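Local coordinates for capsular polysaccharide biosynthesis protein (Burkholderia pseudomallei, PDB 4BQN) that binds coenzyme A and probably acts as an acetyltransferase in the biosynthesis of capsular polysaccharide, at residues P27-A30 / R31-L35; G71-G74 / E75-S79; Y120-A123 / L124-G127; L187-C190 / R191-L195; E259-L263 / Y264-A268. The protein carries 1 engineered substitution. One frame throughout, in Å; residues are numbered along the deposited sequence.

Contact 1: P27-A30 / R31-L35; sequences PTFA and RDWEL
Trp-33 lays the pyrrole side of its indole over the ring of Phe-29, four residues back in the chain. Starting at the root, Trp-33 CB already sits over the Phe-29 face, 3.9 Å from the ring centroid, in a CH-pi contact. CG comes next and is 3.7 Å from Phe-29 CZ. With CG placed beside its own backbone N (chi1 -63°), the indole is folded back along the helix end, and Trp-33 CD1 reaches Phe-29 CE1 at 3.4 Å. The same CD1 has Phe-29 O at the indole edge, in the ring plane and 3.3 Å off. Next round the five-membered ring, NE1 bonds weakly to Tyr-220 OH. The two rings form an offset stack, with 4.3 Å between the centroids of the Phe-29 ring and the five-membered ring of Trp-33 and only 18° between planes.

Beside this pair, Arg-31 turns back on its neighbour and grips Asp-32 side-on, NE to OD1 and NH2 to OD2. The NE to OD1 bond is 3.0 Å and nearly straight at 170°. Asp-32 OD2 is shared with Tyr-220 OH, while Thr-28 CG2 lies over one face of the guanidinium, 3.5 Å from Arg-31 NH2.

The backbone is unwinding here: Phe-29 O takes the N-H of Asp-32 at 3.0 Å and, weakly, that of Trp-33. Phe-29 also meets Tyr-8 edge-to-face. This is the C-terminal end of helix 27-32 running directly into strand 33-35, an outermost strand of the four-stranded parallel sheet in an alpha/beta fold.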
# COMPACT_ATOMS: atom_id res chain seq x y z
N PRO A 27 -22.58 0.98 11.41
CA PRO A 27 -23.73 1.78 11.86
C PRO A 27 -23.46 2.58 13.14
O PRO A 27 -23.93 3.70 13.28
CB PRO A 27 -24.85 0.75 12.07
CG PRO A 27 -24.48 -0.38 11.18
CD PRO A 27 -22.97 -0.43 11.16
N THR A 28 -22.69 2.01 14.06
CA THR A 28 -22.41 2.70 15.32
C THR A 28 -21.51 3.92 15.08
O THR A 28 -21.74 4.99 15.66
CB THR A 28 -21.82 1.72 16.37
OG1 THR A 28 -22.78 0.69 16.61
CG2 THR A 28 -21.53 2.42 17.68
N PHE A 29 -20.51 3.77 14.21
CA PHE A 29 -19.66 4.89 13.84
C PHE A 29 -20.48 5.96 13.11
O PHE A 29 -20.39 7.16 13.43
CB PHE A 29 -18.49 4.43 12.96
CG PHE A 29 -17.55 5.54 12.59
CD1 PHE A 29 -16.48 5.89 13.42
CD2 PHE A 29 -17.76 6.25 11.42
CE1 PHE A 29 -15.63 6.92 13.07
CE2 PHE A 29 -16.91 7.28 11.07
CZ PHE A 29 -15.85 7.62 11.89
N ALA A 30 -21.27 5.53 12.13
CA ALA A 30 -22.05 6.46 11.30
C ALA A 30 -23.13 7.21 12.08
O ALA A 30 -23.54 8.30 11.69
CB ALA A 30 -22.66 5.73 10.11
N ARG A 31 -23.56 6.64 13.21
CA ARG A 31 -24.50 7.31 14.13
C ARG A 31 -23.87 8.59 14.69
O ARG A 31 -24.57 9.59 14.91
CB ARG A 31 -24.89 6.35 15.26
CG ARG A 31 -25.80 6.92 16.35
CD ARG A 31 -25.80 6.03 17.58
NE ARG A 31 -24.48 6.02 18.23
CZ ARG A 31 -24.02 5.05 19.01
NH1 ARG A 31 -24.77 3.98 19.28
NH2 ARG A 31 -22.80 5.15 19.52
N ASP A 32 -22.56 8.56 14.91
CA ASP A 32 -21.85 9.62 15.64
C ASP A 32 -21.06 10.59 14.78
O ASP A 32 -20.76 11.71 15.24
CB ASP A 32 -20.89 9.00 16.67
CG ASP A 32 -21.60 8.18 17.74
OD1 ASP A 32 -22.78 8.48 18.05
OD2 ASP A 32 -20.98 7.24 18.27
N TRP A 33 -20.70 10.17 13.57
CA TRP A 33 -19.71 10.90 12.78
C TRP A 33 -20.18 11.15 11.36
O TRP A 33 -20.74 10.25 10.72
CB TRP A 33 -18.40 10.11 12.71
CG TRP A 33 -17.76 9.92 14.04
CD1 TRP A 33 -17.88 8.82 14.86
CD2 TRP A 33 -16.90 10.84 14.71
NE1 TRP A 33 -17.13 9.02 16.00
CE2 TRP A 33 -16.54 10.25 15.95
CE3 TRP A 33 -16.42 12.12 14.39
CZ2 TRP A 33 -15.68 10.90 16.86
CZ3 TRP A 33 -15.57 12.76 15.29
CH2 TRP A 33 -15.22 12.15 16.52
N GLU A 34 -19.95 12.38 10.90
CA GLU A 34 -20.23 12.76 9.52
C GLU A 34 -18.93 13.10 8.80
O GLU A 34 -18.13 13.91 9.29
CB GLU A 34 -21.22 13.93 9.43
CG GLU A 34 -21.58 14.30 7.99
CD GLU A 34 -22.51 15.51 7.87
OE1 GLU A 34 -23.03 16.01 8.89
OE2 GLU A 34 -22.71 15.96 6.73
N LEU A 35 -18.72 12.47 7.65
CA LEU A 35 -17.50 12.67 6.87
C LEU A 35 -17.54 13.99 6.09
O LEU A 35 -18.54 14.30 5.42
CB LEU A 35 -17.31 11.52 5.88
CG LEU A 35 -16.10 11.59 4.94
CD1 LEU A 35 -14.80 11.55 5.72
CD2 LEU A 35 -16.15 10.47 3.93

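Contact 2: G71-G74 / E75-S79; sequences GYRG and EKYSS. With COA (coenzyme A), chain C.
Arg-73 and Tyr-77 make a cation-pi stack across a turn, where the short helix 70-73 gives way to the 3-10 segment 75-77. The guanidinium lies nearly flat on one face of the phenol ring, with 24° between the planes and Arg-73 CZ 3.9 Å from the ring centroid. It is displaced toward the rim: Arg-73 NH1 comes down at 3.5 Å from Tyr-77 CE1, and NH2 is over the CZ and OH end. Lower down, Arg-73 CB covers Tyr-77 CD2 at 3.6 Å, so the ring is lined by the arginine at both root and tip. A bend at chi3 (67°) helps bring the guanidinium over the ring. NH1 is also tied to the carbonyls of Cys-41 and Ala-44, which fix the cation from outside the turn.

Between the two, Gly-74, with positive phi (121°), ends the helix, and the chain turns in the 3-10 segment that follows. The carbonyl O of Gly-74 accepts from Tyr-77 N at 3.2 Å and sits at the edge of the Tyr-77 ring. A second turn follows: Glu-75 O is gripped by both the N and the OG of Ser-78, Ser-78 OG to Glu-75 O being 2.7 Å. Ser-78 is the N-cap of helix 79-83.

The ring of Tyr-72 meets the bound coenzyme A, in a pocket to which Ser-69 also contributes. Arg-73 CG lies over one face of this ring; on the opposite face, above the ring centre, rests the pantothenate methyl CEP, 3.4 Å from Tyr-72 CE1.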
# COMPACT_ATOMS: atom_id res chain seq x y z
N GLY A 71 8.56 16.81 2.01
CA GLY A 71 9.31 16.58 0.77
C GLY A 71 8.51 15.96 -0.36
O GLY A 71 8.92 16.05 -1.52
N TYR A 72 7.37 15.34 -0.04
CA TYR A 72 6.56 14.68 -1.05
C TYR A 72 6.08 15.65 -2.14
O TYR A 72 6.41 15.49 -3.32
CB TYR A 72 5.38 13.96 -0.38
CG TYR A 72 4.38 13.37 -1.35
CD1 TYR A 72 4.79 12.47 -2.36
CD2 TYR A 72 3.03 13.71 -1.28
CE1 TYR A 72 3.88 11.92 -3.25
CE2 TYR A 72 2.12 13.16 -2.16
CZ TYR A 72 2.55 12.28 -3.14
OH TYR A 72 1.65 11.74 -4.01
N ARG A 73 5.31 16.66 -1.74
CA ARG A 73 4.76 17.64 -2.70
C ARG A 73 4.87 19.07 -2.20
O ARG A 73 4.43 20.01 -2.88
CB ARG A 73 3.30 17.33 -3.03
CG ARG A 73 3.12 16.15 -3.97
CD ARG A 73 1.65 15.91 -4.28
NE ARG A 73 1.10 17.01 -5.08
CZ ARG A 73 -0.20 17.32 -5.18
NH1 ARG A 73 -1.11 16.61 -4.53
NH2 ARG A 73 -0.59 18.34 -5.94
N GLY A 74 5.42 19.25 -1.00
CA GLY A 74 5.49 20.57 -0.38
C GLY A 74 4.79 20.62 0.96
O GLY A 74 3.97 19.76 1.28
N GLU A 75 5.09 21.66 1.73
CA GLU A 75 4.49 21.83 3.05
C GLU A 75 2.97 21.73 3.07
O GLU A 75 2.42 21.17 4.02
CB GLU A 75 4.92 23.18 3.63
CG GLU A 75 4.46 23.38 5.07
CD GLU A 75 4.91 24.70 5.65
OE1 GLU A 75 4.89 25.71 4.93
OE2 GLU A 75 5.26 24.71 6.85
N LYS A 76 2.29 22.27 2.06
CA LYS A 76 0.83 22.36 2.09
C LYS A 76 0.14 21.00 2.18
O LYS A 76 -0.99 20.92 2.66
CB LYS A 76 0.29 23.12 0.87
CG LYS A 76 0.62 24.60 0.86
CD LYS A 76 -0.02 25.27 -0.34
CE LYS A 76 0.12 26.77 -0.27
NZ LYS A 76 -0.69 27.38 -1.35
N TYR A 77 0.81 19.94 1.69
CA TYR A 77 0.24 18.59 1.65
C TYR A 77 0.73 17.74 2.81
O TYR A 77 0.31 16.59 2.96
CB TYR A 77 0.58 17.91 0.32
CG TYR A 77 0.16 18.73 -0.87
CD1 TYR A 77 -1.14 18.66 -1.36
CD2 TYR A 77 1.05 19.62 -1.48
CE1 TYR A 77 -1.55 19.43 -2.43
CE2 TYR A 77 0.65 20.40 -2.55
CZ TYR A 77 -0.66 20.30 -3.02
OH TYR A 77 -1.08 21.06 -4.08
N SER A 78 1.63 18.29 3.62
CA SER A 78 2.25 17.52 4.70
C SER A 78 1.30 17.35 5.89
O SER A 78 0.51 18.25 6.21
CB SER A 78 3.57 18.14 5.14
OG SER A 78 3.35 19.36 5.84
N SER A 79 1.38 16.19 6.55
CA SER A 79 0.49 15.93 7.67
C SER A 79 0.72 16.89 8.84
O SER A 79 -0.23 17.32 9.49
CB SER A 79 0.59 14.47 8.12
OG SER A 79 1.93 14.08 8.36
N1A COA C . 8.32 -0.49 3.05
C2A COA C . 9.01 -0.09 1.95
N3A COA C . 8.74 1.06 1.31
C4A COA C . 7.78 1.88 1.79
C5A COA C . 7.02 1.52 2.97
C6A COA C . 7.34 0.25 3.61
N6A COA C . 6.67 -0.15 4.70
N7A COA C . 6.13 2.51 3.23
C8A COA C . 6.32 3.45 2.27
N9A COA C . 7.29 3.06 1.41
C1B COA C . 7.84 3.80 0.26
C2B COA C . 6.85 4.67 -0.50
O2B COA C . 6.18 3.90 -1.50
C3B COA C . 7.80 5.71 -1.06
O3B COA C . 8.48 5.09 -2.17
P3B COA C . 9.37 5.94 -3.22
O7A COA C . 9.72 4.92 -4.27
O8A COA C . 8.44 7.01 -3.71
O9A COA C . 10.55 6.47 -2.45
C4B COA C . 8.81 5.91 0.07
O4B COA C . 8.77 4.71 0.84
C5B COA C . 8.51 7.12 0.96
O5B COA C . 7.19 6.96 1.46
P1A COA C . 6.82 7.20 2.98
O1A COA C . 5.39 6.79 3.13
O2A COA C . 7.83 6.55 3.88
O3A COA C . 6.97 8.77 3.24
P2A COA C . 6.32 10.11 2.61
O4A COA C . 7.44 10.86 1.93
O5A COA C . 5.61 10.78 3.74
O6A COA C . 5.29 9.64 1.49
CBP COA C . 3.35 8.73 0.40
CCP COA C . 3.92 9.25 1.72
CDP COA C . 1.91 8.29 0.58
CEP COA C . 3.34 9.89 -0.59
CAP COA C . 4.25 7.56 -0.08
OAP COA C . 4.07 6.43 0.77
C9P COA C . 4.11 7.10 -1.52
O9P COA C . 4.71 7.68 -2.42
N8P COA C . 3.37 6.02 -1.77
C7P COA C . 3.23 5.46 -3.11
C6P COA C . 2.31 6.24 -4.03
C5P COA C . 0.93 6.26 -3.44
O5P COA C . 0.58 7.15 -2.68
N4P COA C . 0.16 5.25 -3.79
C3P COA C . -1.19 5.13 -3.29
C2P COA C . -1.35 3.80 -2.59
S1P COA C . -2.72 3.92 -1.52

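Contact 3: Y120-A123 / L124-G127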
# COMPACT_ATOMS: atom_id res chain seq x y z
N TYR A 120 2.29 -0.10 -11.14
CA TYR A 120 3.24 -1.08 -10.60
C TYR A 120 4.02 -1.70 -11.73
O TYR A 120 3.51 -1.82 -12.86
CB TYR A 120 2.52 -2.19 -9.82
CG TYR A 120 1.62 -1.65 -8.76
CD1 TYR A 120 2.11 -1.35 -7.49
CD2 TYR A 120 0.27 -1.37 -9.03
CE1 TYR A 120 1.27 -0.82 -6.51
CE2 TYR A 120 -0.56 -0.84 -8.06
CZ TYR A 120 -0.05 -0.57 -6.81
OH TYR A 120 -0.89 -0.05 -5.86
N VAL A 121 5.25 -2.08 -11.43
CA VAL A 121 6.10 -2.80 -12.36
C VAL A 121 6.85 -3.91 -11.63
O VAL A 121 6.94 -3.92 -10.40
CB VAL A 121 7.13 -1.86 -13.05
CG1 VAL A 121 6.43 -0.80 -13.90
CG2 VAL A 121 8.05 -1.21 -12.02
N ASP A 122 7.36 -4.86 -12.40
CA ASP A 122 8.13 -5.94 -11.81
C ASP A 122 9.61 -5.53 -11.84
O ASP A 122 10.24 -5.50 -12.89
CB ASP A 122 7.86 -7.27 -12.53
CG ASP A 122 8.43 -8.44 -11.78
OD1 ASP A 122 9.66 -8.47 -11.59
OD2 ASP A 122 7.64 -9.31 -11.33
N ALA A 123 10.12 -5.17 -10.67
CA ALA A 123 11.50 -4.74 -10.52
C ALA A 123 12.50 -5.85 -10.78
O ALA A 123 13.63 -5.56 -11.19
CB ALA A 123 11.72 -4.14 -9.14
N LEU A 124 12.14 -7.11 -10.55
CA LEU A 124 13.08 -8.17 -10.89
C LEU A 124 13.29 -8.23 -12.40
O LEU A 124 14.39 -8.44 -12.86
CB LEU A 124 12.63 -9.52 -10.33
CG LEU A 124 13.72 -10.60 -10.40
CD1 LEU A 124 14.96 -10.23 -9.59
CD2 LEU A 124 13.16 -11.92 -9.93
N ILE A 125 12.21 -8.02 -13.16
CA ILE A 125 12.33 -7.89 -14.62
C ILE A 125 13.27 -6.74 -14.99
O ILE A 125 14.09 -6.89 -15.89
CB ILE A 125 10.94 -7.80 -15.29
CG1 ILE A 125 10.32 -9.19 -15.23
CG2 ILE A 125 11.04 -7.31 -16.74
CD1 ILE A 125 8.94 -9.31 -15.83
N ALA A 126 13.16 -5.60 -14.31
CA ALA A 126 14.11 -4.51 -14.55
C ALA A 126 15.57 -4.99 -14.39
O ALA A 126 16.42 -4.69 -15.23
CB ALA A 126 13.83 -3.31 -13.66
N GLY A 127 15.84 -5.75 -13.34
CA GLY A 127 17.18 -6.31 -13.14
C GLY A 127 17.60 -7.26 -14.25
O GLY A 127 18.74 -7.24 -14.70
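Asp-122 OD1 accepts the backbone N-H of Ile-125 at 3.0 Å, a capping bond with an angle of 159° at the hydrogen. The nitrogen meets the oxygen on its anti side, somewhat out of the carboxylate plane. With CG turned opposite the aspartate's own backbone N (chi1 -168°), the carboxylate folds back over the first turn of the helix. The other oxygen, OD2, looks elsewhere and is held by Tyr-242 OH and Thr-106 OG1. Hydrogen bonds thus hold both oxygens of this buried carboxylate, and the nearby helix start would probably stabilise its negative charge.

The main chain supplies the second kind of bond. Asp-122 O receives Ala-126 N at 3.2 Å, and Ala-123 O receives Gly-127 N at 3.1 Å. These are the opening i to i+4 links of the helix, and Asp-122 thus serves it through side chain and carbonyl alike.

Van der Waals contact is the third element. Ile-125 crosses the aspartate at about a right angle: its CG1 is 3.8 Å from Asp-122 OD1, and its CD1 is 4.0 Å from Asp-122 CB, so the aliphatic branch lies across the flank of the cap. Ala-126 CB presses on the Ala-123 carbonyl, 3.3 Å from its O. Beyond the turn, Ile-125 packs on Gln-276 and Phe-277 of helix 269-281, while Ala-123 and Ala-126 face helix 285-296.

Everything here is buried. It is an aspartate N-cap at a strand-to-helix junction, where strand 121-122 of a two-stranded antiparallel sheet runs straight into helix 123-130.

Contact 4: L187-C190 / R191-L195; sequences LANC and RQKRL
Asn-189 O is gripped by two backbone donors, Gln-192 N and Lys-193 N, each at 3.0 Å. They come from different directions: Lys-193 N stands almost in line with the C=O bond (177°), whereas Gln-192 N comes in from above the carbonyl plane. The asparagine's side chain runs alongside that of Lys-193. In the lysine conformer described, bent at its two outer torsions, NZ reaches Asn-189 OD1 at 2.7 Å, in the amide plane and on a lone pair; a second conformer makes this bond less certain. Asn-189 ND2 is bonded to Phe-185 O, which fixes the turn of the amide.

On another side of the turn a water accepts from Arg-191 N at 2.9 Å and donates, weakly, to Ala-188 O. Arg-191 itself stretches away to salt bridges with Glu-157 and Asp-154 of helix 153-167. Inside, Leu-195 CD1 packs 4.0 Å from Asn-189 CB and also touches Cys-190. The hydroxyl of Tyr-103 is hydrogen-bonded to Cys-190 O, Lys-193 O and Leu-195 N.

The carbonyl shared by two donors lies in the turn by which the chain leaves helix 183-189 toward strand 201-202.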
# COMPACT_ATOMS: atom_id res chain seq x y z
N LEU A 187 1.75 -9.45 10.20
CA LEU A 187 2.73 -10.52 10.22
C LEU A 187 2.07 -11.84 10.60
O LEU A 187 2.37 -12.88 10.01
CB LEU A 187 3.88 -10.19 11.17
CG LEU A 187 4.96 -11.28 11.30
CD1 LEU A 187 5.70 -11.51 9.98
CD2 LEU A 187 5.93 -10.98 12.43
N ALA A 188 1.18 -11.80 11.59
CA ALA A 188 0.59 -13.02 12.10
C ALA A 188 -0.39 -13.66 11.13
O ALA A 188 -0.58 -14.87 11.16
CB ALA A 188 -0.08 -12.77 13.44
N ASN A 189 -0.99 -12.86 10.24
CA ASN A 189 -2.04 -13.37 9.37
C ASN A 189 -1.70 -13.47 7.90
O ASN A 189 -2.48 -14.02 7.14
CB ASN A 189 -3.30 -12.51 9.52
CG ASN A 189 -3.95 -12.69 10.86
OD1 ASN A 189 -4.80 -13.57 11.03
ND2 ASN A 189 -3.55 -11.88 11.83
N CYS A 190 -0.55 -12.93 7.49
CA CYS A 190 -0.29 -12.73 6.06
C CYS A 190 -0.25 -14.04 5.26
O CYS A 190 -0.66 -14.05 4.09
CB CYS A 190 0.99 -11.92 5.83
SG CYS A 190 2.52 -12.67 6.40
N ARG A 191 0.19 -15.14 5.87
CA ARG A 191 0.26 -16.39 5.13
C ARG A 191 -1.06 -17.13 5.09
O ARG A 191 -1.25 -18.02 4.24
CB ARG A 191 1.38 -17.28 5.66
CG ARG A 191 2.74 -16.60 5.55
CD ARG A 191 3.87 -17.60 5.57
NE ARG A 191 5.11 -16.96 6.00
CZ ARG A 191 6.23 -17.61 6.27
NH1 ARG A 191 6.28 -18.93 6.14
NH2 ARG A 191 7.30 -16.93 6.68
N GLN A 192 -1.98 -16.76 5.98
CA GLN A 192 -3.26 -17.44 6.11
C GLN A 192 -4.37 -16.76 5.34
O GLN A 192 -5.30 -17.42 4.86
CB GLN A 192 -3.66 -17.52 7.59
CG GLN A 192 -2.84 -18.50 8.41
CD GLN A 192 -1.45 -17.97 8.75
OE1 GLN A 192 -1.28 -16.78 8.97
NE2 GLN A 192 -0.47 -18.86 8.78
N LYS A 193 -4.27 -15.43 5.22
CA LYS A 193 -5.30 -14.59 4.61
C LYS A 193 -4.61 -13.61 3.68
O LYS A 193 -3.58 -13.06 4.04
CB LYS A 193 -6.05 -13.79 5.68
CG LYS A 193 -6.90 -14.61 6.62
CD LYS A 193 -7.30 -13.78 7.83
CE LYS A 193 -7.44 -14.67 9.05
NZ LYS A 193 -6.16 -15.31 9.46
N ARG A 194 -5.19 -13.38 2.51
CA ARG A 194 -4.60 -12.41 1.59
C ARG A 194 -4.93 -11.01 2.08
O ARG A 194 -6.07 -10.58 2.04
CB ARG A 194 -5.16 -12.62 0.18
CG ARG A 194 -4.46 -11.77 -0.87
CD ARG A 194 -5.19 -11.81 -2.21
NE ARG A 194 -5.38 -13.16 -2.76
CZ ARG A 194 -4.55 -13.77 -3.61
NH1 ARG A 194 -3.42 -13.19 -3.97
NH2 ARG A 194 -4.85 -14.96 -4.10
N LEU A 195 -3.91 -10.30 2.56
CA LEU A 195 -4.11 -9.00 3.20
C LEU A 195 -3.83 -7.80 2.29
O LEU A 195 -4.24 -6.68 2.60
CB LEU A 195 -3.26 -8.89 4.46
CG LEU A 195 -3.59 -9.89 5.59
CD1 LEU A 195 -2.67 -9.65 6.78
CD2 LEU A 195 -5.06 -9.82 5.99
O HOH W 1 1.06 -15.60 8.65

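Contact 5: E259-L263 / Y264-A268; sequences EYQVL and YKKKA
Val-262 and Lys-265 exchange backbone bonds at the end of a two-residue hairpin: Val-262 N to Lys-265 O at 2.8 Å and Lys-265 N to Val-262 O at 2.9 Å. Leu-263 and Tyr-264 form the type I' turn between them. A second hydrogen-bonded pair, Tyr-260 with Lys-267, is joined the same way, with Tyr-260 N 2.8 Å from Lys-267 O. Between these pairs Gln-261 faces Lys-266 in a non-hydrogen-bonded pair, and Gln-261 CA also makes a CA-H...O contact of 3.2 Å with Lys-265 O. Hence the strands are zipped tightly, though their short axes are at 141° rather than fully antiparallel.

The face carrying Tyr-260 and Val-262 is the packed one. Val-262 CG2 touches Lys-267 CE at 3.9 Å, and that lysine, bent at chi3 (-67°), goes on to a salt bridge with Glu-118.

On the other face Gln-261 is buried but Lys-266 opposite it is exposed and modelled in two positions. In the one described, NZ reaches Gln-261 OE1 in the amide plane, a bond to be read with caution. More securely, a water donates both to Gln-261 OE1, at 3.1 Å, and to Tyr-264 O, at 2.9 Å, bridging the strand to the turn. Gln-261 NE2 is held by Val-236 O. The exposed Tyr-264 ring leans past this amide at 40° to its plane, its OH bonded to Asp-235.

The hairpin is clamped on two sides: Lys-238 and Val-236 bond through their backbones to Gln-261 and Tyr-264, and Thr-237 OG1 to Leu-263 N, while Tyr-260, Val-262 and Lys-267 rest on helix 269-281, with Tyr-260 stacked on Tyr-272.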
# COMPACT_ATOMS: atom_id res chain seq x y z
N GLU A 259 -3.61 -15.51 -13.10
CA GLU A 259 -3.72 -14.30 -13.91
C GLU A 259 -3.59 -13.07 -13.00
O GLU A 259 -3.82 -13.13 -11.80
CB GLU A 259 -5.05 -14.26 -14.67
CG GLU A 259 -6.28 -14.04 -13.80
CD GLU A 259 -7.60 -14.34 -14.48
OE1 GLU A 259 -7.63 -14.55 -15.71
OE2 GLU A 259 -8.62 -14.37 -13.76
N TYR A 260 -3.14 -11.97 -13.59
CA TYR A 260 -3.13 -10.68 -12.90
C TYR A 260 -4.47 -9.99 -13.16
O TYR A 260 -5.15 -10.29 -14.14
CB TYR A 260 -2.03 -9.79 -13.48
CG TYR A 260 -0.63 -10.17 -13.11
CD1 TYR A 260 -0.00 -11.27 -13.71
CD2 TYR A 260 0.10 -9.41 -12.19
CE1 TYR A 260 1.31 -11.60 -13.40
CE2 TYR A 260 1.41 -9.73 -11.87
CZ TYR A 260 2.01 -10.83 -12.50
OH TYR A 260 3.30 -11.17 -12.23
N GLN A 261 -4.85 -9.07 -12.28
CA GLN A 261 -5.88 -8.09 -12.62
C GLN A 261 -5.22 -6.73 -12.59
O GLN A 261 -4.54 -6.37 -11.63
CB GLN A 261 -7.05 -8.14 -11.63
CG GLN A 261 -8.12 -7.09 -11.89
CD GLN A 261 -9.34 -7.30 -11.03
OE1 GLN A 261 -10.01 -8.32 -11.14
NE2 GLN A 261 -9.65 -6.33 -10.17
N VAL A 262 -5.40 -5.97 -13.67
CA VAL A 262 -4.84 -4.63 -13.76
C VAL A 262 -5.93 -3.69 -14.24
O VAL A 262 -6.54 -3.90 -15.30
CB VAL A 262 -3.57 -4.59 -14.66
CG1 VAL A 262 -2.35 -5.08 -13.89
CG2 VAL A 262 -3.78 -5.41 -15.93
N LEU A 263 -6.20 -2.65 -13.45
CA LEU A 263 -7.28 -1.69 -13.77
C LEU A 263 -8.59 -2.43 -14.09
O LEU A 263 -9.26 -2.13 -15.08
CB LEU A 263 -6.87 -0.73 -14.89
CG LEU A 263 -5.53 0.00 -14.70
CD1 LEU A 263 -5.17 0.81 -15.94
CD2 LEU A 263 -5.53 0.87 -13.45
N TYR A 264 -8.92 -3.41 -13.25
CA TYR A 264 -10.15 -4.21 -13.34
C TYR A 264 -10.23 -5.16 -14.54
O TYR A 264 -11.29 -5.74 -14.78
CB TYR A 264 -11.42 -3.34 -13.24
CG TYR A 264 -11.64 -2.78 -11.85
CD1 TYR A 264 -12.03 -3.62 -10.79
CD2 TYR A 264 -11.44 -1.43 -11.59
CE1 TYR A 264 -12.21 -3.12 -9.51
CE2 TYR A 264 -11.64 -0.91 -10.32
CZ TYR A 264 -12.02 -1.75 -9.28
OH TYR A 264 -12.21 -1.23 -8.02
N LYS A 265 -9.13 -5.30 -15.27
CA LYS A 265 -9.07 -6.23 -16.40
C LYS A 265 -8.13 -7.40 -16.09
O LYS A 265 -7.08 -7.21 -15.50
CB LYS A 265 -8.58 -5.51 -17.66
CG LYS A 265 -9.34 -4.25 -18.03
CD LYS A 265 -10.82 -4.52 -18.29
CE LYS A 265 -11.57 -3.23 -18.60
NZ LYS A 265 -13.04 -3.40 -18.52
N LYS A 266 -8.53 -8.60 -16.49
CA LYS A 266 -7.68 -9.76 -16.30
C LYS A 266 -6.63 -9.85 -17.40
O LYS A 266 -6.90 -9.56 -18.57
CB LYS A 266 -8.50 -11.05 -16.22
CG LYS A 266 -9.51 -11.10 -15.07
CD LYS A 266 -8.85 -11.01 -13.70
CE LYS A 266 -9.81 -11.40 -12.58
NZ LYS A 266 -10.96 -10.47 -12.43
N LYS A 267 -5.42 -10.24 -17.01
CA LYS A 267 -4.31 -10.43 -17.94
C LYS A 267 -3.53 -11.68 -17.54
O LYS A 267 -3.11 -11.82 -16.39
CB LYS A 267 -3.41 -9.20 -17.91
CG LYS A 267 -2.36 -9.12 -19.01
CD LYS A 267 -1.71 -7.74 -19.05
CE LYS A 267 -2.69 -6.65 -19.49
NZ LYS A 267 -2.07 -5.30 -19.62
N ALA A 268 -3.36 -12.61 -18.48
CA ALA A 268 -2.65 -13.86 -18.21
C ALA A 268 -1.21 -13.55 -17.78
O ALA A 268 -0.64 -12.54 -18.22
CB ALA A 268 -2.69 -14.79 -19.43
O HOH W 2 -12.43 -7.57 -12.87

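Contact 2 is the one that touches coenzyme A, through Tyr-72. The others stand back: the side chain of Ala-123 in contact 3 is about 10 Å from the bound coenzyme A, Leu-263 in contact 5 about 12 Å and Cys-190 in contact 4 about 13 Å. Contacts 3 and 5 are the closest pair, their nearest atoms about 5 Å apart, and both pack on helix 269-281. Tyr-120, just ahead of the cap in contact 3, bonds to Asn-200, a CoA-binding residue. Contact 1 lies away from the pocket, its centre about 29 Å from that of contact 2; contact 3 is about 42 Å from it between centres, on the opposite side of the chain's centre.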